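Local coordinates for (S)-imine reductase (Streptomyces sp. GF3546, PDB 4OQY) that reduces imines with S-selectivity, taking hydride from NADPH, and supports the direct reductive amination of ketones, at the NADPH dihydro-nicotinamide-adenine-dinucleotide phosphate site. Coordinates in Å, arbitrary orientation; residue numbers count along the deposited sequence, not the author numbering.

The NADPH dihydro-nicotinamide-adenine-dinucleotide phosphate site. Residues 10-15, 33-35, 38, 66-68, 72, 75-76, 92-94, 119, 121-123, 169. With NDP (NADPH dihydro-nicotinamide-adenine-dinucleotide phosphate), chain B.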
loop_
_atom_site.group_PDB
_atom_site.type_symbol
_atom_site.label_atom_id
_atom_site.label_comp_id
_atom_site.label_asym_id
_atom_site.label_seq_id
_atom_site.Cartn_x
_atom_site.Cartn_y
_atom_site.Cartn_z
ATOM N N GLY A 10 -29.146 -14.468 -1.933
ATOM C CA GLY A 10 -28.493 -13.156 -1.973
ATOM C C GLY A 10 -28.210 -12.725 -3.390
ATOM O O GLY A 10 -27.364 -13.305 -4.071
ATOM N N LEU A 11 -28.982 -11.757 -3.850
ATOM C CA LEU A 11 -28.967 -11.280 -5.208
ATOM C C LEU A 11 -28.614 -9.803 -5.306
ATOM O O LEU A 11 -29.178 -9.082 -6.125
ATOM C CB LEU A 11 -30.332 -11.529 -5.848
ATOM C CG LEU A 11 -30.810 -12.978 -5.815
ATOM C CD1 LEU A 11 -32.208 -13.076 -6.388
ATOM C CD2 LEU A 11 -29.832 -13.895 -6.535
ATOM N N GLY A 12 -27.690 -9.345 -4.465
ATOM C CA GLY A 12 -26.947 -8.137 -4.760
ATOM C C GLY A 12 -26.059 -8.330 -5.998
ATOM O O GLY A 12 -26.142 -9.354 -6.683
ATOM N N PRO A 13 -25.212 -7.337 -6.287
ATOM C CA PRO A 13 -24.431 -7.386 -7.499
ATOM C C PRO A 13 -23.577 -8.666 -7.623
ATOM O O PRO A 13 -23.513 -9.234 -8.699
ATOM C CB PRO A 13 -23.590 -6.116 -7.425
ATOM C CG PRO A 13 -24.444 -5.149 -6.647
ATOM C CD PRO A 13 -25.257 -5.980 -5.694
ATOM N N MET A 14 -22.988 -9.133 -6.526
ATOM C CA MET A 14 -22.224 -10.374 -6.537
ATOM C C MET A 14 -23.084 -11.629 -6.857
ATOM O O MET A 14 -22.742 -12.444 -7.761
ATOM C CB MET A 14 -21.515 -10.539 -5.201
ATOM C CG MET A 14 -20.523 -11.680 -5.187
ATOM S SD MET A 14 -19.066 -11.464 -6.247
ATOM C CE MET A 14 -18.473 -9.827 -5.873
ATOM N N GLY A 15 -24.184 -11.779 -6.115
ATOM C CA GLY A 15 -25.171 -12.833 -6.339
ATOM C C GLY A 15 -25.680 -12.895 -7.775
ATOM O O GLY A 15 -25.700 -13.970 -8.377
ATOM N N ASN A 33 -34.082 -14.173 -2.443
ATOM C CA ASN A 33 -33.591 -12.900 -1.945
ATOM C C ASN A 33 -34.636 -12.210 -1.041
ATOM O O ASN A 33 -35.845 -12.358 -1.219
ATOM C CB ASN A 33 -33.201 -11.997 -3.107
ATOM C CG ASN A 33 -32.291 -10.844 -2.684
ATOM O OD1 ASN A 33 -31.215 -11.049 -2.108
ATOM N ND2 ASN A 33 -32.724 -9.616 -2.954
ATOM N N ARG A 34 -34.158 -11.470 -0.058
ATOM C CA ARG A 34 -35.062 -10.719 0.828
ATOM C C ARG A 34 -35.966 -9.803 0.005
ATOM O O ARG A 34 -37.173 -9.733 0.229
ATOM C CB ARG A 34 -34.263 -9.887 1.845
ATOM C CG ARG A 34 -34.999 -8.666 2.418
ATOM C CD ARG A 34 -34.170 -7.944 3.478
ATOM N NE ARG A 34 -33.028 -7.245 2.907
ATOM C CZ ARG A 34 -32.203 -6.444 3.591
ATOM N NH1 ARG A 34 -32.369 -6.221 4.895
ATOM N NH2 ARG A 34 -31.186 -5.862 2.963
ATOM N N THR A 35 -35.369 -9.120 -0.966
ATOM C CA THR A 35 -36.120 -8.299 -1.884
ATOM C C THR A 35 -36.341 -9.104 -3.161
ATOM O O THR A 35 -35.451 -9.190 -4.024
ATOM C CB THR A 35 -35.397 -6.980 -2.206
ATOM O OG1 THR A 35 -35.030 -6.325 -0.987
ATOM C CG2 THR A 35 -36.319 -6.077 -2.993
ATOM N N LYS A 38 -35.635 -8.197 -7.095
ATOM C CA LYS A 38 -34.299 -8.268 -7.649
ATOM C C LYS A 38 -34.036 -9.553 -8.422
ATOM O O LYS A 38 -33.004 -9.661 -9.057
ATOM C CB LYS A 38 -33.259 -8.102 -6.559
ATOM C CG LYS A 38 -33.325 -6.719 -5.943
ATOM C CD LYS A 38 -31.998 -6.342 -5.337
ATOM C CE LYS A 38 -32.120 -5.045 -4.566
ATOM N NZ LYS A 38 -31.116 -5.045 -3.477
ATOM N N SER A 66 -24.350 -15.278 -0.933
ATOM C CA SER A 66 -23.675 -14.042 -1.275
ATOM C C SER A 66 -24.424 -12.902 -0.584
ATOM O O SER A 66 -25.250 -12.234 -1.183
ATOM C CB SER A 66 -23.678 -13.795 -2.760
ATOM O OG SER A 66 -22.815 -12.705 -3.042
ATOM N N LEU A 67 -24.137 -12.725 0.687
ATOM C CA LEU A 67 -24.863 -11.743 1.518
ATOM C C LEU A 67 -23.909 -10.729 2.104
ATOM O O LEU A 67 -22.689 -10.911 2.060
ATOM C CB LEU A 67 -25.635 -12.467 2.612
ATOM C CG LEU A 67 -26.737 -13.392 2.079
ATOM C CD1 LEU A 67 -27.162 -14.441 3.091
ATOM C CD2 LEU A 67 -27.943 -12.600 1.613
ATOM N N THR A 68 -24.455 -9.645 2.668
ATOM C CA THR A 68 -23.592 -8.551 3.009
ATOM C C THR A 68 -22.620 -8.958 4.101
ATOM O O THR A 68 -21.475 -8.567 4.046
ATOM C CB THR A 68 -24.374 -7.282 3.395
ATOM O OG1 THR A 68 -25.360 -7.043 2.388
ATOM C CG2 THR A 68 -23.450 -6.081 3.409
ATOM N N ALA A 72 -26.525 -10.980 8.225
ATOM C CA ALA A 72 -27.478 -11.290 7.141
ATOM C C ALA A 72 -27.682 -12.795 6.932
ATOM O O ALA A 72 -28.798 -13.260 6.718
ATOM C CB ALA A 72 -27.017 -10.649 5.845
ATOM N N ALA A 75 -29.777 -14.063 9.811
ATOM C CA ALA A 75 -31.148 -13.584 9.695
ATOM C C ALA A 75 -31.952 -14.476 8.758
ATOM O O ALA A 75 -33.101 -14.777 9.012
ATOM C CB ALA A 75 -31.173 -12.159 9.199
ATOM N N ILE A 76 -31.331 -14.910 7.676
ATOM C CA ILE A 76 -31.986 -15.828 6.740
ATOM C C ILE A 76 -32.028 -17.277 7.227
ATOM O O ILE A 76 -33.044 -17.953 7.052
ATOM C CB ILE A 76 -31.330 -15.729 5.350
ATOM C CG1 ILE A 76 -31.624 -14.338 4.790
ATOM C CG2 ILE A 76 -31.850 -16.824 4.416
ATOM C CD1 ILE A 76 -30.834 -13.936 3.578
ATOM N N LEU A 92 -19.992 -17.288 0.761
ATOM C CA LEU A 92 -19.084 -16.323 0.144
ATOM C C LEU A 92 -19.322 -14.909 0.655
ATOM O O LEU A 92 -18.885 -13.957 0.025
ATOM C CB LEU A 92 -19.189 -16.318 -1.386
ATOM C CG LEU A 92 -18.463 -17.456 -2.135
ATOM C CD1 LEU A 92 -18.395 -18.775 -1.397
ATOM C CD2 LEU A 92 -19.043 -17.657 -3.521
ATOM N N SER A 93 -19.995 -14.787 1.789
ATOM C CA SER A 93 -20.239 -13.484 2.434
ATOM C C SER A 93 -18.987 -13.095 3.221
ATOM O O SER A 93 -18.447 -13.903 3.969
ATOM C CB SER A 93 -21.402 -13.584 3.411
ATOM O OG SER A 93 -22.564 -14.195 2.904
ATOM N N SER A 94 -18.498 -11.873 3.072
ATOM C CA SER A 94 -17.252 -11.514 3.739
ATOM C C SER A 94 -17.526 -11.048 5.191
ATOM O O SER A 94 -18.473 -10.320 5.452
ATOM C CB SER A 94 -16.479 -10.484 2.907
ATOM O OG SER A 94 -16.945 -9.184 3.125
ATOM N N VAL A 119 -14.062 -14.045 -1.853
ATOM C CA VAL A 119 -14.028 -13.709 -3.285
ATOM C C VAL A 119 -13.088 -12.535 -3.460
ATOM O O VAL A 119 -13.187 -11.550 -2.746
ATOM C CB VAL A 119 -15.425 -13.415 -3.871
ATOM C CG1 VAL A 119 -15.356 -13.051 -5.360
ATOM C CG2 VAL A 119 -16.335 -14.615 -3.664
ATOM N N VAL A 121 -12.460 -10.667 -6.184
ATOM C CA VAL A 121 -12.741 -9.820 -7.333
ATOM C C VAL A 121 -14.134 -9.261 -7.285
ATOM O O VAL A 121 -15.002 -9.852 -6.661
ATOM C CB VAL A 121 -12.663 -10.613 -8.668
ATOM C CG1 VAL A 121 -11.247 -11.086 -8.918
ATOM C CG2 VAL A 121 -13.649 -11.776 -8.676
ATOM N N PRO A 122 -14.366 -8.156 -8.007
ATOM C CA PRO A 122 -15.702 -7.574 -8.089
ATOM C C PRO A 122 -16.579 -8.347 -9.068
ATOM O O PRO A 122 -16.074 -9.124 -9.882
ATOM C CB PRO A 122 -15.436 -6.151 -8.596
ATOM C CG PRO A 122 -14.222 -6.305 -9.435
ATOM C CD PRO A 122 -13.370 -7.297 -8.674
ATOM N N PRO A 123 -17.890 -8.105 -9.015
ATOM C CA PRO A 123 -18.815 -8.911 -9.795
ATOM C C PRO A 123 -18.513 -9.106 -11.278
ATOM O O PRO A 123 -18.739 -10.192 -11.754
ATOM C CB PRO A 123 -20.142 -8.192 -9.598
ATOM C CG PRO A 123 -20.016 -7.611 -8.230
ATOM C CD PRO A 123 -18.604 -7.136 -8.162
ATOM N N TYR A 169 -8.879 -13.041 2.985
ATOM C CA TYR A 169 -9.670 -11.929 2.434
ATOM C C TYR A 169 -9.405 -10.655 3.232
ATOM O O TYR A 169 -9.190 -9.585 2.660
ATOM C CB TYR A 169 -11.185 -12.264 2.388
ATOM C CG TYR A 169 -12.026 -11.105 1.866
ATOM C CD1 TYR A 169 -12.220 -10.913 0.503
ATOM C CD2 TYR A 169 -12.592 -10.179 2.746
ATOM C CE1 TYR A 169 -12.967 -9.832 0.037
ATOM C CE2 TYR A 169 -13.318 -9.103 2.288
ATOM C CZ TYR A 169 -13.487 -8.931 0.942
ATOM O OH TYR A 169 -14.207 -7.859 0.529
HETATM P PA NDP B . -23.810 -6.373 -0.476
HETATM O O1A NDP B . -24.596 -5.111 -0.220
HETATM O O2A NDP B . -22.495 -6.575 0.257
HETATM O O5B NDP B . -24.817 -7.604 -0.144
HETATM C C5B NDP B . -26.186 -7.532 -0.557
HETATM C C4B NDP B . -26.992 -8.785 -0.223
HETATM O O4B NDP B . -27.111 -8.988 1.202
HETATM C C3B NDP B . -28.405 -8.616 -0.781
HETATM O O3B NDP B . -28.971 -9.863 -1.215
HETATM C C2B NDP B . -29.141 -8.050 0.425
HETATM O O2B NDP B . -30.577 -8.130 0.370
HETATM C C1B NDP B . -28.503 -8.914 1.508
HETATM N N9A NDP B . -28.703 -8.405 2.881
HETATM C C8A NDP B . -28.123 -7.358 3.525
HETATM N N7A NDP B . -28.586 -7.277 4.814
HETATM C C5A NDP B . -29.467 -8.292 4.980
HETATM C C6A NDP B . -30.326 -8.813 6.063
HETATM N N6A NDP B . -30.351 -8.221 7.273
HETATM N N1A NDP B . -31.082 -9.907 5.793
HETATM C C2A NDP B . -31.080 -10.538 4.593
HETATM N N3A NDP B . -30.331 -10.128 3.549
HETATM C C4A NDP B . -29.530 -9.035 3.700
HETATM O O3 NDP B . -23.605 -6.478 -2.094
HETATM P PN NDP B . -22.586 -7.447 -2.917
HETATM O O1N NDP B . -21.626 -6.610 -3.734
HETATM O O2N NDP B . -23.403 -8.416 -3.741
HETATM O O5D NDP B . -21.685 -8.149 -1.768
HETATM C C5D NDP B . -21.954 -9.437 -1.203
HETATM C C4D NDP B . -20.707 -9.967 -0.488
HETATM O O4D NDP B . -19.555 -10.102 -1.339
HETATM C C3D NDP B . -20.298 -9.005 0.632
HETATM O O3D NDP B . -20.046 -9.802 1.786
HETATM C C2D NDP B . -19.070 -8.306 0.056
HETATM O O2D NDP B . -18.122 -7.732 0.948
HETATM C C1D NDP B . -18.430 -9.458 -0.729
HETATM N N1N NDP B . -17.532 -9.098 -1.822
HETATM C C2N NDP B . -17.936 -8.110 -2.640
HETATM C C3N NDP B . -17.187 -7.692 -3.739
HETATM C C7N NDP B . -17.710 -6.569 -4.608
HETATM O O7N NDP B . -16.923 -6.004 -5.346
HETATM N N7N NDP B . -19.006 -6.205 -4.603
HETATM C C4N NDP B . -15.862 -8.400 -4.070
HETATM C C5N NDP B . -15.530 -9.468 -3.115
HETATM C C6N NDP B . -16.378 -9.786 -2.038
HETATM P P2B NDP B . -31.443 -7.061 -0.470
HETATM O O1X NDP B . -32.829 -7.530 -0.125
HETATM O O2X NDP B . -31.026 -7.250 -1.923
HETATM O O3X NDP B . -31.008 -5.771 0.188
HETATM O O HOH W 1 -24.930 -10.474 -3.613
HETATM O O HOH W 2 -31.331 -11.395 0.681
HETATM O O HOH W 3 -19.795 -12.844 -2.280
#
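NADPH lies along the Rossmann fold of this imine reductase, its pyrophosphate beside the glycine-rich GxGxxG loop of Gly10, Gly12 and Gly15. Glycine suits the turn because a side chain would probably crowd the cofactor: Gly10 passes close to the adenosine ribose and Gly12 beside the pyrophosphate. Met14 N binds the nicotinamide-side phosphate oxygen O2N of NADPH at 2.9 Å, and a water held by Gly15 N and Ser66 reaches the same oxygen. The grip is densest around the 2'-phosphate, the group that separates NADPH from NADH. Arg34, with CG anti to its backbone N and a bend at chi3 (71°), meets it side-on: NE points to NADPH O1X and NH2 to NADPH O3X at 2.8 Å, both nearly in the guanidinium plane, while one face of the same flat cation lies over adenine in a cation-pi contact. Ala72 CB, small enough to fit close, packs over an adenine face, 3.7 Å from the six-membered ring centroid. Thr35 OG1 shares O1X, and the extended Lys38 brings NZ to NADPH O2X at 2.7 Å. Asn33 serves two groups with one amide: OD1 accepts the adenosine ribose 3'-hydroxyl O3B of NADPH on an in-plane lone pair (2.7 Å) and Leu11 N from above, while ND2 gives an almost straight bond (174°) to O2X and another to Thr35 O, which fixes the amide's rotation. An alanine here would remove both amide ends and would probably loosen the adenosine ribose and 2'-phosphate together. The nicotinamide end is held more loosely, mainly by van der Waals contact: the flexible Met14 chain curls its CE over the ring face, 3.6 Å from the centroid. Between these ends, Leu67 O and Thr68 O accept the nicotinamide ribose 3'-hydroxyl O3D.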